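Local atomic coordinates of DNA polymerase (Pyrobaculum calidifontis, PDB entry 5MDN), a protein that probably catalyses template-directed DNA synthesis, adding deoxyribonucleotides to a growing DNA strand with release of diphosphate, as a member of the family B DNA polymerases. Residues 428-433 / 472-477; 437-442 / 459-464; 447-452 / 463-468. One frame throughout, in Å; residues are numbered along the deposited sequence.

Contact 1: 428-433 / 472-477; sequences IMMKYN and VLKHLV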
ATOM      1  N   ILE A 428      22.805   9.956  -6.842  1.00 61.15           N
ATOM      2  CA  ILE A 428      23.354   9.540  -8.132  1.00 58.74           C
ATOM      3  C   ILE A 428      22.662  10.279  -9.274  1.00 57.75           C
ATOM      4  O   ILE A 428      23.312  10.798 -10.190  1.00 59.04           O
ATOM      5  CB  ILE A 428      23.236   8.015  -8.289  1.00 59.16           C
ATOM      6  CG1 ILE A 428      24.446   7.329  -7.659  1.00 58.64           C
ATOM      7  CG2 ILE A 428      23.119   7.625  -9.755  1.00 60.14           C
ATOM      8  CD1 ILE A 428      24.267   5.849  -7.473  1.00 60.77           C
ATOM      9  N   MET A 429      21.327  10.337  -9.236  1.00 52.39           N
ATOM     10  CA  MET A 429      20.583  10.928 -10.343  1.00 55.46           C
ATOM     11  C   MET A 429      20.731  12.445 -10.388  1.00 55.60           C
ATOM     12  O   MET A 429      20.692  13.035 -11.473  1.00 55.29           O
ATOM     13  CB  MET A 429      19.111  10.527 -10.248  1.00 56.28           C
ATOM     14  CG  MET A 429      18.870   9.059 -10.566  1.00 58.67           C
ATOM     15  SD  MET A 429      17.130   8.594 -10.582  1.00 62.17           S
ATOM     16  CE  MET A 429      16.745   8.641  -8.835  1.00 61.70           C
ATOM     17  N   MET A 430      20.886  13.096  -9.233  1.00 54.50           N
ATOM     18  CA  MET A 430      21.113  14.539  -9.231  1.00 56.02           C
ATOM     19  C   MET A 430      22.549  14.878  -9.614  1.00 59.65           C
ATOM     20  O   MET A 430      22.784  15.736 -10.470  1.00 60.82           O
ATOM     21  CB  MET A 430      20.772  15.138  -7.863  1.00 55.42           C
ATOM     22  CG  MET A 430      19.284  15.207  -7.560  1.00 54.55           C
ATOM     23  SD  MET A 430      18.916  15.798  -5.894  1.00 55.07           S
ATOM     24  CE  MET A 430      19.715  14.552  -4.887  1.00 57.45           C
ATOM     25  N   LYS A 431      23.522  14.212  -8.985  1.00 58.93           N
ATOM     26  CA  LYS A 431      24.925  14.566  -9.186  1.00 61.10           C
ATOM     27  C   LYS A 431      25.401  14.242 -10.598  1.00 58.56           C
ATOM     28  O   LYS A 431      26.310  14.906 -11.112  1.00 58.52           O
ATOM     29  CB  LYS A 431      25.783  13.844  -8.147  1.00 66.93           C
ATOM     30  CG  LYS A 431      27.268  14.145  -8.201  1.00 73.87           C
ATOM     31  CD  LYS A 431      28.005  13.364  -7.121  1.00 76.40           C
ATOM     32  CE  LYS A 431      29.512  13.533  -7.225  1.00 76.20           C
ATOM     33  NZ  LYS A 431      29.931  14.949  -7.040  1.00 76.55           N
ATOM     34  N   TYR A 432      24.801  13.244 -11.245  1.00 59.61           N
ATOM     35  CA  TYR A 432      25.159  12.879 -12.608  1.00 59.84           C
ATOM     36  C   TYR A 432      24.076  13.224 -13.621  1.00 58.25           C
ATOM     37  O   TYR A 432      24.249  12.938 -14.812  1.00 58.48           O
ATOM     38  CB  TYR A 432      25.496  11.385 -12.677  1.00 62.71           C
ATOM     39  CG  TYR A 432      26.703  11.023 -11.845  1.00 67.81           C
ATOM     40  CD1 TYR A 432      27.965  11.501 -12.176  1.00 69.08           C
ATOM     41  CD2 TYR A 432      26.581  10.224 -10.715  1.00 68.14           C
ATOM     42  CE1 TYR A 432      29.072  11.183 -11.416  1.00 70.21           C
ATOM     43  CE2 TYR A 432      27.684   9.903  -9.947  1.00 69.02           C
ATOM     44  CZ  TYR A 432      28.926  10.384 -10.303  1.00 70.07           C
ATOM     45  OH  TYR A 432      30.027  10.066  -9.542  1.00 76.12           O
ATOM     46  N   ASN A 433      22.975  13.831 -13.180  1.00 58.66           N
ATOM     47  CA  ASN A 433      21.950  14.377 -14.068  1.00 58.74           C
ATOM     48  C   ASN A 433      21.380  13.303 -14.997  1.00 59.55           C
ATOM     49  O   ASN A 433      21.292  13.480 -16.214  1.00 54.28           O
ATOM     50  CB  ASN A 433      22.501  15.564 -14.864  1.00 60.69           C
ATOM     51  CG  ASN A 433      21.407  16.449 -15.421  1.00 62.80           C
ATOM     52  OD1 ASN A 433      20.718  17.146 -14.677  1.00 65.89           O
ATOM     53  ND2 ASN A 433      21.253  16.439 -16.738  1.00 62.39           N
ATOM     54  N   VAL A 472      13.219  17.434 -10.174  1.00 52.00           N
ATOM     55  CA  VAL A 472      12.197  17.082  -9.189  1.00 51.71           C
ATOM     56  C   VAL A 472      12.843  16.660  -7.875  1.00 52.11           C
ATOM     57  O   VAL A 472      12.432  17.098  -6.792  1.00 53.76           O
ATOM     58  CB  VAL A 472      11.281  15.978  -9.744  1.00 51.56           C
ATOM     59  CG1 VAL A 472      10.331  15.486  -8.665  1.00 51.90           C
ATOM     60  CG2 VAL A 472      10.512  16.489 -10.951  1.00 53.15           C
ATOM     61  N   LEU A 473      13.862  15.803  -7.952  1.00 49.21           N
ATOM     62  CA  LEU A 473      14.553  15.368  -6.745  1.00 49.70           C
ATOM     63  C   LEU A 473      15.212  16.544  -6.040  1.00 52.95           C
ATOM     64  O   LEU A 473      15.173  16.636  -4.807  1.00 52.67           O
ATOM     65  CB  LEU A 473      15.601  14.316  -7.098  1.00 47.14           C
ATOM     66  CG  LEU A 473      15.037  13.034  -7.699  1.00 48.19           C
ATOM     67  CD1 LEU A 473      16.138  12.219  -8.361  1.00 48.71           C
ATOM     68  CD2 LEU A 473      14.323  12.226  -6.635  1.00 49.43           C
ATOM     69  N   LYS A 474      15.840  17.444  -6.805  1.00 53.12           N
ATOM     70  CA  LYS A 474      16.448  18.635  -6.214  1.00 55.28           C
ATOM     71  C   LYS A 474      15.431  19.428  -5.402  1.00 52.33           C
ATOM     72  O   LYS A 474      15.753  19.959  -4.334  1.00 49.10           O
ATOM     73  CB  LYS A 474      17.058  19.517  -7.307  1.00 61.07           C
ATOM     74  CG  LYS A 474      18.258  18.904  -8.013  1.00 67.14           C
ATOM     75  CD  LYS A 474      18.971  19.875  -8.931  1.00 69.68           C
ATOM     76  CE  LYS A 474      20.064  19.144  -9.686  1.00 72.48           C
ATOM     77  NZ  LYS A 474      20.730  20.040 -10.662  1.00 74.77           N
ATOM     78  N   HIS A 475      14.197  19.521  -5.899  1.00 57.15           N
ATOM     79  CA  HIS A 475      13.151  20.242  -5.180  1.00 57.89           C
ATOM     80  C   HIS A 475      12.709  19.481  -3.935  1.00 53.68           C
ATOM     81  O   HIS A 475      12.478  20.087  -2.880  1.00 50.69           O
ATOM     82  CB  HIS A 475      11.974  20.499  -6.116  1.00 59.81           C
ATOM     83  CG  HIS A 475      10.953  21.441  -5.564  1.00 65.36           C
ATOM     84  ND1 HIS A 475       9.816  21.008  -4.917  1.00 69.94           N
ATOM     85  CD2 HIS A 475      10.898  22.794  -5.557  1.00 67.81           C
ATOM     86  CE1 HIS A 475       9.101  22.053  -4.543  1.00 71.77           C
ATOM     87  NE2 HIS A 475       9.737  23.149  -4.915  1.00 69.56           N
ATOM     88  N   LEU A 476      12.568  18.157  -4.043  1.00 53.29           N
ATOM     89  CA  LEU A 476      12.210  17.353  -2.877  1.00 52.76           C
ATOM     90  C   LEU A 476      13.283  17.440  -1.800  1.00 52.45           C
ATOM     91  O   LEU A 476      12.969  17.530  -0.607  1.00 50.29           O
ATOM     92  CB  LEU A 476      11.981  15.899  -3.289  1.00 52.85           C
ATOM     93  CG  LEU A 476      10.756  15.601  -4.156  1.00 52.14           C
ATOM     94  CD1 LEU A 476      10.726  14.135  -4.562  1.00 51.20           C
ATOM     95  CD2 LEU A 476       9.480  15.987  -3.427  1.00 51.35           C
ATOM     96  N   VAL A 477      14.557  17.408  -2.200  1.00 55.84           N
ATOM     97  CA  VAL A 477      15.650  17.536  -1.238  1.00 56.30           C
ATOM     98  C   VAL A 477      15.599  18.897  -0.552  1.00 60.54           C
ATOM     99  O   VAL A 477      15.777  19.001   0.668  1.00 65.98           O
ATOM    100  CB  VAL A 477      17.003  17.293  -1.930  1.00 53.71           C
ATOM    101  CG1 VAL A 477      18.150  17.631  -0.993  1.00 54.35           C
ATOM    102  CG2 VAL A 477      17.107  15.849  -2.397  1.00 52.65           C
TER
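Met430 reaches from the last turn of helix 424-431 onto the flank of helix 468-486. Its CG lies 3.8 Å from Leu473 CB, and its sulfur SD rests over the backbone of the facing helix, 3.6 Å from Lys474 N. The chain is straight through chi2, then bends at chi3 (-61°), which carries CE to Val477 CG2 at 3.8 Å. Lys474 runs the opposite way past the thioether, contributing its aliphatic CG. An alanine in place of Met430 would remove CG, SD and CE, and with them the touch on Lys474 and Val477; the helices would probably be held less closely on this side. On the buried side, Met429 CE meets Leu473 CD1 at 3.7 Å, the two side chains crossing obliquely. In family B terms, the helix after the motif A strand of the palm here packs against one of the fingers helices. Helix 424-431 ends in a Schellman motif with Asn433, at positive phi, as its C-prime residue, where Leu434 N bonds to Met429 O. Further out, Met514 of helix 514-519 touches both Met429 and Leu473, Val534 of helix 528-551 backs Met429, and Val472 and Leu476 pack on helix 370-384.

Contact 2: 437-442 / 459-464; sequences DTYLEP and HRFRKA
The loop 437-442 meets strand 460-462 through a single antiparallel bridge, Tyr439 and Phe461 forming a non-hydrogen-bonded pair with CA atoms 4.6 Å apart, and the chains then diverge, their end-to-end directions 121° apart. Two backbone bonds flank the pair. Arg462 N gives its hydrogen to an in-plane lone pair of Thr438 O at 2.9 Å; Leu440 N lies above the carbonyl plane of Arg460 O, 3.1 Å away. Thr438 O also takes a CA-H...O contact from Phe461.

Tyr439 extends with CG anti to the backbone N and presents its edge to two rings. One edge-to-face contact is with Phe461, planes at 63°; the other, offset, is with His459, planes at 76°, where Tyr439 CE1 comes 4.0 Å from His459 ND1. Together the three make an aromatic cluster, bordered by helix 528-551 through Glu529 and Ser533. Strand 460-462 also pairs with strand 451-453, since Phe461 bonds to the backbone of Val452, so the loop 437-442 adds a short third partner to a two-stranded hairpin.

At the edge of the Phe461 ring, in its plane, sits Thr438 OG1, 3.5 Å from CD2; that hydroxyl is hydrogen-bonded to Asn433 O. Leu440 lies between two arginines. Its CD1 approaches the edge of the Arg460 guanidinium, 3.7 Å from NH2, while CD2 meets Arg462 CG at 3.7 Å, the leucine crossing each chain at about a right angle. Both arginines are bent at chi3. The charge of Arg460 is paired elsewhere, NH2 forming a salt bridge with Asp446 OD1, and Pro447 touches the side chain of Arg462.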
ATOM      1  N   ASP A 437      15.261  12.586 -20.612  1.00 57.12           N
ATOM      2  CA  ASP A 437      15.481  13.700 -21.525  1.00 60.10           C
ATOM      3  C   ASP A 437      16.948  14.088 -21.672  1.00 61.52           C
ATOM      4  O   ASP A 437      17.278  14.843 -22.594  1.00 64.58           O
ATOM      5  CB  ASP A 437      14.670  14.915 -21.066  1.00 61.48           C
ATOM      6  CG  ASP A 437      14.661  15.074 -19.558  1.00 61.11           C
ATOM      7  OD1 ASP A 437      14.391  14.073 -18.858  1.00 60.21           O
ATOM      8  OD2 ASP A 437      14.916  16.196 -19.071  1.00 59.99           O
ATOM      9  N   THR A 438      17.833  13.603 -20.799  1.00 61.69           N
ATOM     10  CA  THR A 438      19.253  13.921 -20.885  1.00 61.88           C
ATOM     11  C   THR A 438      20.084  12.805 -21.506  1.00 63.34           C
ATOM     12  O   THR A 438      21.284  13.003 -21.731  1.00 65.10           O
ATOM     13  CB  THR A 438      19.807  14.254 -19.495  1.00 60.10           C
ATOM     14  OG1 THR A 438      19.647  13.122 -18.630  1.00 59.93           O
ATOM     15  CG2 THR A 438      19.066  15.440 -18.910  1.00 58.31           C
ATOM     16  N   TYR A 439      19.483  11.652 -21.783  1.00 64.04           N
ATOM     17  CA  TYR A 439      20.196  10.558 -22.426  1.00 68.26           C
ATOM     18  C   TYR A 439      20.474  10.884 -23.892  1.00 73.43           C
ATOM     19  O   TYR A 439      19.719  11.609 -24.546  1.00 77.77           O
ATOM     20  CB  TYR A 439      19.383   9.267 -22.303  1.00 69.85           C
ATOM     21  CG  TYR A 439      19.858   8.121 -23.169  1.00 73.74           C
ATOM     22  CD1 TYR A 439      20.977   7.376 -22.822  1.00 75.49           C
ATOM     23  CD2 TYR A 439      19.170   7.771 -24.324  1.00 77.08           C
ATOM     24  CE1 TYR A 439      21.408   6.322 -23.610  1.00 76.73           C
ATOM     25  CE2 TYR A 439      19.590   6.721 -25.115  1.00 78.94           C
ATOM     26  CZ  TYR A 439      20.708   5.999 -24.755  1.00 78.27           C
ATOM     27  OH  TYR A 439      21.130   4.954 -25.545  1.00 77.10           O
ATOM     28  N   LEU A 440      21.575  10.342 -24.407  1.00 77.89           N
ATOM     29  CA  LEU A 440      21.993  10.588 -25.779  1.00 80.81           C
ATOM     30  C   LEU A 440      22.026   9.279 -26.557  1.00 91.50           C
ATOM     31  O   LEU A 440      22.237   8.203 -25.990  1.00102.57           O
ATOM     32  CB  LEU A 440      23.365  11.277 -25.825  1.00 74.94           C
ATOM     33  CG  LEU A 440      23.416  12.619 -25.088  1.00 74.25           C
ATOM     34  CD1 LEU A 440      24.823  13.197 -25.090  1.00 72.57           C
ATOM     35  CD2 LEU A 440      22.423  13.599 -25.696  1.00 75.45           C
ATOM     36  N   GLU A 441      21.834   9.388 -27.871  1.00 95.41           N
ATOM     37  CA  GLU A 441      21.413   8.284 -28.727  1.00101.54           C
ATOM     38  C   GLU A 441      22.425   8.133 -29.874  1.00109.18           C
ATOM     39  O   GLU A 441      23.597   8.462 -29.645  1.00103.98           O
ATOM     40  CB  GLU A 441      19.967   8.562 -29.160  1.00101.71           C
ATOM     41  CG  GLU A 441      18.999   8.711 -28.000  1.00104.72           C
ATOM     42  CD  GLU A 441      17.569   8.895 -28.454  1.00107.35           C
ATOM     43  OE1 GLU A 441      17.318   8.782 -29.671  1.00110.06           O
ATOM     44  OE2 GLU A 441      16.699   9.151 -27.595  1.00108.35           O
ATOM     45  N   PRO A 442      22.093   7.648 -31.087  1.00114.01           N
ATOM     46  CA  PRO A 442      23.150   7.585 -32.108  1.00115.39           C
ATOM     47  C   PRO A 442      23.580   8.937 -32.642  1.00116.26           C
ATOM     48  O   PRO A 442      24.505   8.986 -33.459  1.00112.23           O
ATOM     49  CB  PRO A 442      22.528   6.731 -33.221  1.00113.82           C
ATOM     50  CG  PRO A 442      21.094   6.931 -33.086  1.00113.17           C
ATOM     51  CD  PRO A 442      20.875   6.978 -31.600  1.00113.18           C
ATOM     52  N   HIS A 459      26.549   4.328 -21.086  1.00 85.26           N
ATOM     53  CA  HIS A 459      25.544   5.281 -21.531  1.00 79.05           C
ATOM     54  C   HIS A 459      25.985   6.711 -21.234  1.00 77.90           C
ATOM     55  O   HIS A 459      26.692   6.978 -20.258  1.00 74.89           O
ATOM     56  CB  HIS A 459      24.197   4.989 -20.873  1.00 77.09           C
ATOM     57  CG  HIS A 459      23.663   3.627 -21.186  1.00 76.12           C
ATOM     58  ND1 HIS A 459      23.591   3.131 -22.470  1.00 76.83           N
ATOM     59  CD2 HIS A 459      23.186   2.651 -20.378  1.00 75.23           C
ATOM     60  CE1 HIS A 459      23.088   1.910 -22.440  1.00 76.45           C
ATOM     61  NE2 HIS A 459      22.833   1.596 -21.183  1.00 74.90           N
ATOM     62  N   ARG A 460      25.555   7.637 -22.088  1.00 76.18           N
ATOM     63  CA  ARG A 460      26.021   9.017 -22.053  1.00 77.38           C
ATOM     64  C   ARG A 460      24.865   9.960 -21.751  1.00 73.70           C
ATOM     65  O   ARG A 460      23.752   9.778 -22.254  1.00 70.10           O
ATOM     66  CB  ARG A 460      26.681   9.410 -23.373  1.00 82.36           C
ATOM     67  CG  ARG A 460      26.482   8.406 -24.483  1.00 85.78           C
ATOM     68  CD  ARG A 460      27.355   8.762 -25.666  1.00 90.06           C
ATOM     69  NE  ARG A 460      27.182  10.158 -26.055  1.00 96.10           N
ATOM     70  CZ  ARG A 460      28.090  10.873 -26.713  1.00102.41           C
ATOM     71  NH1 ARG A 460      29.248  10.328 -27.064  1.00112.54           N
ATOM     72  NH2 ARG A 460      27.835  12.136 -27.023  1.00101.53           N
ATOM     73  N   PHE A 461      25.135  10.967 -20.922  1.00 71.90           N
ATOM     74  CA  PHE A 461      24.106  11.873 -20.438  1.00 68.74           C
ATOM     75  C   PHE A 461      24.596  13.312 -20.487  1.00 67.91           C
ATOM     76  O   PHE A 461      25.786  13.595 -20.315  1.00 67.77           O
ATOM     77  CB  PHE A 461      23.670  11.532 -19.005  1.00 68.56           C
ATOM     78  CG  PHE A 461      22.954  10.215 -18.884  1.00 69.01           C
ATOM     79  CD1 PHE A 461      23.671   9.031 -18.838  1.00 67.62           C
ATOM     80  CD2 PHE A 461      21.571  10.159 -18.802  1.00 68.54           C
ATOM     81  CE1 PHE A 461      23.025   7.816 -18.722  1.00 65.70           C
ATOM     82  CE2 PHE A 461      20.917   8.941 -18.686  1.00 67.11           C
ATOM     83  CZ  PHE A 461      21.647   7.770 -18.645  1.00 67.28           C
ATOM     84  N   ARG A 462      23.696  14.227 -20.684  1.00 64.89           N
ATOM     85  CA  ARG A 462      24.115  15.568 -20.739  1.00 65.42           C
ATOM     86  C   ARG A 462      24.239  16.131 -19.402  1.00 61.05           C
ATOM     87  O   ARG A 462      23.420  15.933 -18.593  1.00 59.11           O
ATOM     88  CB  ARG A 462      23.091  16.402 -21.460  1.00 69.80           C
ATOM     89  CG  ARG A 462      22.532  15.730 -22.674  1.00 75.26           C
ATOM     90  CD  ARG A 462      21.279  16.437 -23.114  1.00 77.48           C
ATOM     91  NE  ARG A 462      21.546  17.838 -23.317  1.00 78.17           N
ATOM     92  CZ  ARG A 462      21.619  18.394 -24.512  1.00 80.41           C
ATOM     93  NH1 ARG A 462      21.446  17.646 -25.588  1.00 79.04           N
ATOM     94  NH2 ARG A 462      21.863  19.682 -24.622  1.00 79.16           N
ATOM     95  N   LYS A 463      25.307  16.849 -19.191  1.00 63.50           N
ATOM     96  CA  LYS A 463      25.557  17.576 -17.978  1.00 66.88           C
ATOM     97  C   LYS A 463      24.718  18.851 -17.923  1.00 65.47           C
ATOM     98  O   LYS A 463      24.381  19.311 -16.864  1.00 59.75           O
ATOM     99  CB  LYS A 463      27.012  17.974 -18.026  1.00 71.38           C
ATOM    100  CG  LYS A 463      27.789  17.881 -16.737  1.00 76.67           C
ATOM    101  CD  LYS A 463      29.288  17.779 -16.995  1.00 79.90           C
ATOM    102  CE  LYS A 463      30.092  18.446 -15.877  1.00 83.18           C
ATOM    103  NZ  LYS A 463      31.573  18.346 -16.010  1.00 83.79           N
ATOM    104  N   ALA A 464      24.444  19.358 -19.132  1.00 67.78           N
ATOM    105  CA  ALA A 464      23.738  20.532 -19.648  1.00 65.48           C
ATOM    106  C   ALA A 464      22.777  21.266 -18.799  1.00 64.88           C
ATOM    107  O   ALA A 464      23.154  21.888 -17.845  1.00 65.75           O
ATOM    108  CB  ALA A 464      23.138  20.179 -21.008  1.00 64.41           C
TER

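Contact 3: 447-452 / 463-468; sequences PPEGVV and KAPTGF
One hydrogen bond joins the segments, and it is weak: Lys463 N points at Gly450 O across 3.4 Å, nearly straight at 170°. It continues the pairing of strands 451-453 and 460-462 a step beyond their regular part, since Val452 and Phe461 are already bonded through their backbones. Before the strand, the chain 447-452 makes a type I beta turn from Pro447 to Gly450, closed by Gly450 N to Pro447 O at 2.9 Å. Gly450 leaves the turn with phi at 116°, a backbone setting in which a beta carbon would collide with the preceding carbonyl oxygen, so that only a residue without a side chain fits comfortably.

The remaining contacts are van der Waals. Glu449 has its CG in the crowded position between the backbone N and carbonyl carbon, and its bend at chi2 (-91°) lays the chain along Ala464, CG meeting both CA and CB of that residue. The carboxylate follows, OE2 lying beside Ala464 CB at 3.4 Å. Lys463 CB rests 3.6 Å from Gly450 O, the same oxygen that accepts its N-H. Further along, its CD passes Glu449 O and comes 4.2 Å from Val452 CG1, the two side chains crossing at about a right angle.

Beyond Pro465 the chain turns toward helix 468-486, with Gly467 as N-cap and Asp437 OD2 accepting from Phe468 N.

The opposite charges do not pair, Lys463 NZ lying 10.3 Å from Glu449 OE1. Both residues lend aliphatic carbons to an exposed patch, so this surface contact probably owes little to electrostatics and much to the turn and hairpin that present it.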
ATOM      1  N   PRO A 447      27.588  18.288 -26.158  1.00 89.61           N
ATOM      2  CA  PRO A 447      27.396  19.737 -26.063  1.00 89.54           C
ATOM      3  C   PRO A 447      28.564  20.384 -25.345  1.00 87.62           C
ATOM      4  O   PRO A 447      29.276  19.718 -24.579  1.00 80.01           O
ATOM      5  CB  PRO A 447      26.093  19.869 -25.258  1.00 91.75           C
ATOM      6  CG  PRO A 447      25.405  18.548 -25.420  1.00 92.04           C
ATOM      7  CD  PRO A 447      26.509  17.541 -25.491  1.00 90.30           C
ATOM      8  N   PRO A 448      28.812  21.673 -25.591  1.00 86.83           N
ATOM      9  CA  PRO A 448      29.921  22.356 -24.900  1.00 89.86           C
ATOM     10  C   PRO A 448      29.892  22.214 -23.386  1.00 88.01           C
ATOM     11  O   PRO A 448      30.960  22.181 -22.759  1.00 89.74           O
ATOM     12  CB  PRO A 448      29.751  23.815 -25.337  1.00 92.52           C
ATOM     13  CG  PRO A 448      29.073  23.731 -26.663  1.00 90.79           C
ATOM     14  CD  PRO A 448      28.155  22.542 -26.583  1.00 88.38           C
ATOM     15  N   GLU A 449      28.704  22.135 -22.776  1.00 85.86           N
ATOM     16  CA  GLU A 449      28.630  21.988 -21.325  1.00 81.54           C
ATOM     17  C   GLU A 449      29.238  20.671 -20.854  1.00 77.09           C
ATOM     18  O   GLU A 449      29.708  20.582 -19.714  1.00 72.82           O
ATOM     19  CB  GLU A 449      27.182  22.112 -20.845  1.00 80.72           C
ATOM     20  CG  GLU A 449      26.135  21.529 -21.778  1.00 83.49           C
ATOM     21  CD  GLU A 449      25.609  22.549 -22.771  1.00 84.88           C
ATOM     22  OE1 GLU A 449      26.395  23.007 -23.626  1.00 96.11           O
ATOM     23  OE2 GLU A 449      24.414  22.903 -22.688  1.00 79.92           O
ATOM     24  N   GLY A 450      29.244  19.650 -21.701  1.00 77.28           N
ATOM     25  CA  GLY A 450      29.924  18.403 -21.412  1.00 78.76           C
ATOM     26  C   GLY A 450      28.969  17.230 -21.301  1.00 79.80           C
ATOM     27  O   GLY A 450      27.754  17.354 -21.458  1.00 84.82           O
ATOM     28  N   VAL A 451      29.562  16.065 -21.024  1.00 80.78           N
ATOM     29  CA  VAL A 451      28.854  14.795 -20.917  1.00 76.84           C
ATOM     30  C   VAL A 451      29.449  14.028 -19.742  1.00 73.70           C
ATOM     31  O   VAL A 451      30.587  14.263 -19.329  1.00 72.12           O
ATOM     32  CB  VAL A 451      28.960  13.973 -22.235  1.00 75.06           C
ATOM     33  CG1 VAL A 451      28.291  12.606 -22.126  1.00 75.21           C
ATOM     34  CG2 VAL A 451      28.360  14.743 -23.401  1.00 76.40           C
ATOM     35  N   VAL A 452      28.660  13.103 -19.197  1.00 71.09           N
ATOM     36  CA  VAL A 452      29.124  12.159 -18.188  1.00 72.42           C
ATOM     37  C   VAL A 452      28.792  10.756 -18.674  1.00 73.71           C
ATOM     38  O   VAL A 452      27.674  10.500 -19.137  1.00 72.11           O
ATOM     39  CB  VAL A 452      28.493  12.425 -16.806  1.00 72.52           C
ATOM     40  CG1 VAL A 452      29.075  13.687 -16.190  1.00 73.90           C
ATOM     41  CG2 VAL A 452      26.976  12.535 -16.911  1.00 71.99           C
ATOM     42  N   LYS A 463      25.307  16.849 -19.191  1.00 63.50           N
ATOM     43  CA  LYS A 463      25.557  17.576 -17.978  1.00 66.88           C
ATOM     44  C   LYS A 463      24.718  18.851 -17.923  1.00 65.47           C
ATOM     45  O   LYS A 463      24.381  19.311 -16.864  1.00 59.75           O
ATOM     46  CB  LYS A 463      27.012  17.974 -18.026  1.00 71.38           C
ATOM     47  CG  LYS A 463      27.789  17.881 -16.737  1.00 76.67           C
ATOM     48  CD  LYS A 463      29.288  17.779 -16.995  1.00 79.90           C
ATOM     49  CE  LYS A 463      30.092  18.446 -15.877  1.00 83.18           C
ATOM     50  NZ  LYS A 463      31.573  18.346 -16.010  1.00 83.79           N
ATOM     51  N   ALA A 464      24.444  19.358 -19.132  1.00 67.78           N
ATOM     52  CA  ALA A 464      23.738  20.532 -19.648  1.00 65.48           C
ATOM     53  C   ALA A 464      22.777  21.266 -18.799  1.00 64.88           C
ATOM     54  O   ALA A 464      23.154  21.888 -17.845  1.00 65.75           O
ATOM     55  CB  ALA A 464      23.138  20.179 -21.008  1.00 64.41           C
ATOM     56  N   PRO A 465      21.538  21.278 -19.223  1.00 64.05           N
ATOM     57  CA  PRO A 465      20.409  21.857 -18.542  1.00 62.09           C
ATOM     58  C   PRO A 465      19.856  20.699 -17.760  1.00 58.66           C
ATOM     59  O   PRO A 465      19.592  19.681 -18.316  1.00 54.89           O
ATOM     60  CB  PRO A 465      19.501  22.188 -19.684  1.00 63.23           C
ATOM     61  CG  PRO A 465      19.779  21.133 -20.668  1.00 62.82           C
ATOM     62  CD  PRO A 465      21.221  20.823 -20.568  1.00 62.02           C
ATOM     63  N   THR A 466      19.656  20.869 -16.476  1.00 58.85           N
ATOM     64  CA  THR A 466      19.165  19.831 -15.613  1.00 59.73           C
ATOM     65  C   THR A 466      17.945  19.110 -16.126  1.00 58.40           C
ATOM     66  O   THR A 466      17.048  19.687 -16.640  1.00 62.08           O
ATOM     67  CB  THR A 466      18.891  20.365 -14.213  1.00 58.49           C
ATOM     68  OG1 THR A 466      17.687  21.063 -14.254  1.00 64.70           O
ATOM     69  CG2 THR A 466      19.849  21.352 -13.836  1.00 58.38           C
ATOM     70  N   GLY A 467      17.951  17.812 -16.026  1.00 52.08           N
ATOM     71  CA  GLY A 467      16.875  17.006 -16.511  1.00 51.43           C
ATOM     72  C   GLY A 467      15.651  17.085 -15.680  1.00 50.08           C
ATOM     73  O   GLY A 467      15.639  17.611 -14.639  1.00 48.37           O
ATOM     74  N   PHE A 468      14.601  16.491 -16.147  1.00 49.83           N
ATOM     75  CA  PHE A 468      13.319  16.557 -15.451  1.00 50.91           C
ATOM     76  C   PHE A 468      13.379  15.843 -14.107  1.00 49.15           C
ATOM     77  O   PHE A 468      13.042  16.424 -13.070  1.00 49.04           O
ATOM     78  CB  PHE A 468      12.214  15.967 -16.327  1.00 50.31           C
ATOM     79  CG  PHE A 468      10.885  15.864 -15.635  1.00 49.43           C
ATOM     80  CD1 PHE A 468      10.294  16.982 -15.073  1.00 48.85           C
ATOM     81  CD2 PHE A 468      10.228  14.648 -15.546  1.00 50.42           C
ATOM     82  CE1 PHE A 468       9.072  16.891 -14.433  1.00 48.98           C
ATOM     83  CE2 PHE A 468       9.005  14.550 -14.907  1.00 49.71           C
ATOM     84  CZ  PHE A 468       8.427  15.672 -14.350  1.00 49.98           C
TER

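Overall arrangement
Contacts 1 and 2 are both partly buried, contact 1 nearer the centre of the chain and almost wholly apolar, its exposed margin formed by Lys474; contact 2 mixes backbone bonds with an aromatic cluster; contact 3 lies at the surface, with a single weak bond. Contacts 2 and 3 lie about 7 Å apart, centre to centre, share Lys463 and Ala464, and work on the same hairpin of strands 451-453 and 460-462. Both are nested in the loop that contact 1 closes between helices 424-431 and 468-486. Asn433 ties them together: ND2 probably bonds Arg462 O, O the Thr438 hydroxyl, and OD1 Gly467 N. All three stand away from the metal sites.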